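Local coordinates for glycine betaine/carnitine/choline ABC transporter (Staphylococcus aureus subsp. aureus Mu50, PDB 3O66), which probably binds glycine betaine, carnitine, choline or a related compound as the substrate-binding component of an ABC import system, at residues A[131-134]-A[135-138]; A[176-179]-A[180-183]. One frame throughout, in Å; residues are numbered along the deposited sequence.

Both contacts are local turns, and both belong to the lobe built round the five-stranded mixed sheet 172-176, 144-148, 192-196, 116-120, 208-209. Interaction 1 comes first along the chain, in the connection from helix 122-128 to strand 144-148. Interaction 2 follows, where edge strand 172-176 gives way to helix 181-186. Their centres lie 21 Å apart, and their nearest atoms are about 13 Å apart, so they do not touch. Interaction 1 leads into strand 144-148 and interaction 2 leaves the strand beside it. Both are thus chain connections of one lobe of a two-lobed, periplasmic-binding-protein-like fold.

Interaction 1. Residues A[131-134]-A[135-138]; sequences ETVS and DLAK
Asp135 reaches back to the backbone of Glu131 and Thr132 with one carboxylate oxygen. Its OD2 accepts from Glu131 N at 2.8 Å and from Thr132 N at 2.9 Å. The two bonds differ in direction. Glu131 N uses the anti lone pair of OD2, whereas Thr132 N comes from above the carboxylate plane, 48° out of it. Thr132 answers with its side chain. Its OG1 accepts from Asp135 N at 3.1 Å, with an N-H...O angle of 142°. A chi1 of 72° sets OG1 between the backbone N and the carbonyl carbon, from where it meets that amide. The two side chains cross at about a right angle, with Thr132 OG1 3.3 Å from Asp135 CG. This is a capping box: each side chain takes the other residue's backbone N-H, with Thr132 as N-cap of the short 3-10 turn.

The turn continues with Leu136 N to Val133 O, 3.0 Å, and Ala137 N to Ser134 O, 2.9 Å. Outside it, Val133 packs on Phe162 and Tyr166 of helix 159-166. Ser134 OG bonds to Asp213, and Glu131 OE1 makes a salt bridge with Lys208.

Two N-H groups on OD2 fix the rotation of the Asp135 carboxylate. They would probably also stabilise its negative charge, as would the amide end of the turn.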
loop_
_atom_site.group_PDB
_atom_site.type_symbol
_atom_site.label_atom_id
_atom_site.label_comp_id
_atom_site.label_asym_id
_atom_site.label_seq_id
_atom_site.Cartn_x
_atom_site.Cartn_y
_atom_site.Cartn_z
ATOM N N GLU A 131 -12.258 -7.252 -16.489
ATOM C CA GLU A 131 -12.496 -6.823 -15.109
ATOM C C GLU A 131 -11.617 -7.595 -14.128
ATOM O O GLU A 131 -11.135 -7.055 -13.130
ATOM C CB GLU A 131 -13.981 -6.996 -14.748
ATOM C CG GLU A 131 -14.862 -5.912 -15.350
ATOM C CD GLU A 131 -14.640 -4.536 -14.703
ATOM O OE1 GLU A 131 -14.120 -4.464 -13.560
ATOM O OE2 GLU A 131 -15.003 -3.516 -15.336
ATOM N N THR A 132 -11.406 -8.863 -14.438
ATOM C CA THR A 132 -10.661 -9.770 -13.563
ATOM C C THR A 132 -9.456 -10.323 -14.295
ATOM O O THR A 132 -9.344 -10.231 -15.527
ATOM C CB THR A 132 -11.528 -10.976 -13.087
ATOM O OG1 THR A 132 -11.740 -11.883 -14.183
ATOM C CG2 THR A 132 -12.879 -10.506 -12.471
ATOM N N VAL A 133 -8.535 -10.895 -13.537
ATOM C CA VAL A 133 -7.353 -11.511 -14.129
ATOM C C VAL A 133 -7.781 -12.698 -14.999
ATOM O O VAL A 133 -7.254 -12.893 -16.107
ATOM C CB VAL A 133 -6.355 -11.934 -13.041
ATOM C CG1 VAL A 133 -5.228 -12.737 -13.645
ATOM C CG2 VAL A 133 -5.809 -10.682 -12.307
ATOM N N SER A 134 -8.765 -13.465 -14.523
ATOM C CA SER A 134 -9.309 -14.553 -15.363
ATOM C C SER A 134 -9.844 -14.067 -16.742
ATOM O O SER A 134 -9.776 -14.796 -17.712
ATOM C CB SER A 134 -10.364 -15.368 -14.600
ATOM O OG SER A 134 -9.764 -16.095 -13.522
ATOM N N ASP A 135 -10.362 -12.840 -16.835
ATOM C CA ASP A 135 -10.841 -12.312 -18.130
ATOM C C ASP A 135 -9.746 -12.304 -19.210
ATOM O O ASP A 135 -10.033 -12.298 -20.415
ATOM C CB ASP A 135 -11.444 -10.923 -17.960
ATOM C CG ASP A 135 -12.742 -10.938 -17.189
ATOM O OD1 ASP A 135 -13.455 -11.964 -17.201
ATOM O OD2 ASP A 135 -13.070 -9.907 -16.568
ATOM N N LEU A 136 -8.486 -12.340 -18.793
ATOM C CA LEU A 136 -7.376 -12.421 -19.742
ATOM C C LEU A 136 -7.244 -13.781 -20.444
ATOM O O LEU A 136 -6.610 -13.858 -21.506
ATOM C CB LEU A 136 -6.052 -12.112 -19.044
ATOM C CG LEU A 136 -5.875 -10.707 -18.480
ATOM C CD1 LEU A 136 -4.655 -10.657 -17.562
ATOM C CD2 LEU A 136 -5.746 -9.683 -19.601
ATOM N N ALA A 137 -7.819 -14.838 -19.856
ATOM C CA ALA A 137 -7.568 -16.220 -20.304
ATOM C C ALA A 137 -7.656 -16.425 -21.820
ATOM O O ALA A 137 -6.748 -17.020 -22.406
ATOM C CB ALA A 137 -8.467 -17.212 -19.595
ATOM N N LYS A 138 -8.736 -15.947 -22.446
ATOM C CA LYS A 138 -8.974 -16.215 -23.892
ATOM C C LYS A 138 -7.947 -15.523 -24.788
ATOM O O LYS A 138 -7.750 -15.916 -25.944
ATOM C CB LYS A 138 -10.339 -15.696 -24.341
ATOM C CG LYS A 138 -11.541 -16.547 -24.040
ATOM C CD LYS A 138 -12.775 -15.860 -24.655
ATOM C CE LYS A 138 -14.061 -16.328 -24.016
ATOM N NZ LYS A 138 -14.415 -17.658 -24.544
#

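Interaction 2. Residues A[176-179]-A[180-183]; sequences MQIG and LVYD
Water 1 is gripped by three atoms and bridges Gly179 to Asp183. It donates to Gly179 O at 2.8 Å and accepts from Asp183 N, also at 2.8 Å. A weak third bond runs to Asp183 OD2. The water thus spans the carbonyl and amide of residues four apart, where a helix would bond them directly. Asp183 OD1 turns to the hydroxyl of Tyr205.

Two direct backbone bonds form the turn before it. Leu180 N donates to Gln177 O at 2.9 Å, and Val181 N donates to Ile178 O at 3.2 Å with an N-H...O angle of 168°. Both are i to i+3 bonds, as in a tight turn.

Apolar side chains pack round this turn. The selenomethionine Met176 lays CG and SE against Val181 CG1, with CG at 3.9 Å. Its chain bends at chi3, -75°, which carries the CE methyl against the Leu180 backbone, 3.6 Å from Leu180 O. Ile178 brings its CD1 methyl to Val181 CG2, again at 3.9 Å. That same CG2 methyl sits over the centre of the Tyr182 ring, covering one face. Gly179 O lies at the edge of this ring, near its plane, 3.6 Å from Tyr182 CD2. The Tyr182 hydroxyl is bonded to Tyr196 N, which anchors the far end of the ring. Val181 also packs on Ala193 and Ile178 on Tyr196, both of strand 192-196.

An acetate ion, probably from the crystallisation liquor, lies near the Tyr182 side chain. The whole is the strand-to-helix turn of a beta-alpha-beta crossover: edge strand 172-176 ends, the chain winds into helix 181-186, and strand 192-196 follows in the same sheet, parallel to the first.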
loop_
_atom_site.group_PDB
_atom_site.type_symbol
_atom_site.label_atom_id
_atom_site.label_comp_id
_atom_site.label_asym_id
_atom_site.label_seq_id
_atom_site.Cartn_x
_atom_site.Cartn_y
_atom_site.Cartn_z
HETATM N N MSE A 176 11.377 -6.731 -16.290
HETATM C CA MSE A 176 11.941 -5.373 -16.378
HETATM C C MSE A 176 11.835 -4.653 -15.038
HETATM O O MSE A 176 11.357 -5.225 -14.081
HETATM C CB MSE A 176 11.205 -4.555 -17.455
HETATM C CG MSE A 176 9.656 -4.537 -17.234
HETATM SE SE MSE A 176 8.699 -3.856 -18.761
HETATM C CE MSE A 176 9.071 -1.972 -18.557
ATOM N N GLN A 177 12.274 -3.398 -14.977
ATOM C CA GLN A 177 12.095 -2.574 -13.776
ATOM C C GLN A 177 10.627 -2.239 -13.578
ATOM O O GLN A 177 9.993 -1.658 -14.463
ATOM C CB GLN A 177 12.843 -1.252 -13.911
ATOM C CG GLN A 177 14.322 -1.311 -13.714
ATOM C CD GLN A 177 14.868 0.033 -13.250
ATOM O OE1 GLN A 177 14.783 1.042 -13.973
ATOM N NE2 GLN A 177 15.414 0.060 -12.030
ATOM N N ILE A 178 10.104 -2.577 -12.403
ATOM C CA ILE A 178 8.695 -2.383 -12.086
ATOM C C ILE A 178 8.295 -0.909 -12.296
ATOM O O ILE A 178 7.209 -0.613 -12.811
ATOM C CB ILE A 178 8.394 -2.911 -10.633
ATOM C CG1 ILE A 178 6.923 -2.781 -10.267
ATOM C CG2 ILE A 178 9.211 -2.157 -9.617
ATOM C CD1 ILE A 178 6.025 -3.336 -11.216
ATOM N N GLY A 179 9.194 -0.003 -11.944
ATOM C CA GLY A 179 8.978 1.447 -12.094
ATOM C C GLY A 179 8.632 1.888 -13.513
ATOM O O GLY A 179 7.965 2.906 -13.698
ATOM N N LEU A 180 9.069 1.104 -14.495
ATOM C CA LEU A 180 8.885 1.407 -15.915
ATOM C C LEU A 180 7.678 0.743 -16.623
ATOM O O LEU A 180 7.408 1.070 -17.789
ATOM C CB LEU A 180 10.170 1.106 -16.689
ATOM C CG LEU A 180 11.419 1.893 -16.273
ATOM C CD1 LEU A 180 12.558 1.668 -17.290
ATOM C CD2 LEU A 180 11.085 3.370 -16.152
ATOM N N VAL A 181 6.946 -0.146 -15.938
ATOM C CA VAL A 181 5.821 -0.865 -16.561
ATOM C C VAL A 181 4.634 0.045 -16.895
ATOM O O VAL A 181 3.926 -0.214 -17.880
ATOM C CB VAL A 181 5.349 -2.140 -15.740
ATOM C CG1 VAL A 181 6.521 -3.077 -15.493
ATOM C CG2 VAL A 181 4.610 -1.757 -14.439
ATOM N N TYR A 182 4.442 1.124 -16.116
ATOM C CA TYR A 182 3.300 2.041 -16.317
ATOM C C TYR A 182 3.426 2.789 -17.627
ATOM O O TYR A 182 2.469 2.818 -18.411
ATOM C CB TYR A 182 3.106 3.008 -15.141
ATOM C CG TYR A 182 3.239 2.269 -13.841
ATOM C CD1 TYR A 182 2.186 1.468 -13.353
ATOM C CD2 TYR A 182 4.450 2.309 -13.137
ATOM C CE1 TYR A 182 2.325 0.751 -12.175
ATOM C CE2 TYR A 182 4.603 1.605 -11.950
ATOM C CZ TYR A 182 3.559 0.829 -11.474
ATOM O OH TYR A 182 3.803 0.137 -10.298
ATOM N N ASP A 183 4.598 3.354 -17.880
ATOM C CA ASP A 183 4.838 4.047 -19.143
ATOM C C ASP A 183 4.903 3.082 -20.336
ATOM O O ASP A 183 4.447 3.415 -21.430
ATOM C CB ASP A 183 6.094 4.903 -19.038
ATOM C CG ASP A 183 5.916 6.072 -18.092
ATOM O OD1 ASP A 183 4.901 6.784 -18.201
ATOM O OD2 ASP A 183 6.779 6.279 -17.224
HETATM O O HOH W 1 6.415 3.799 -15.789
#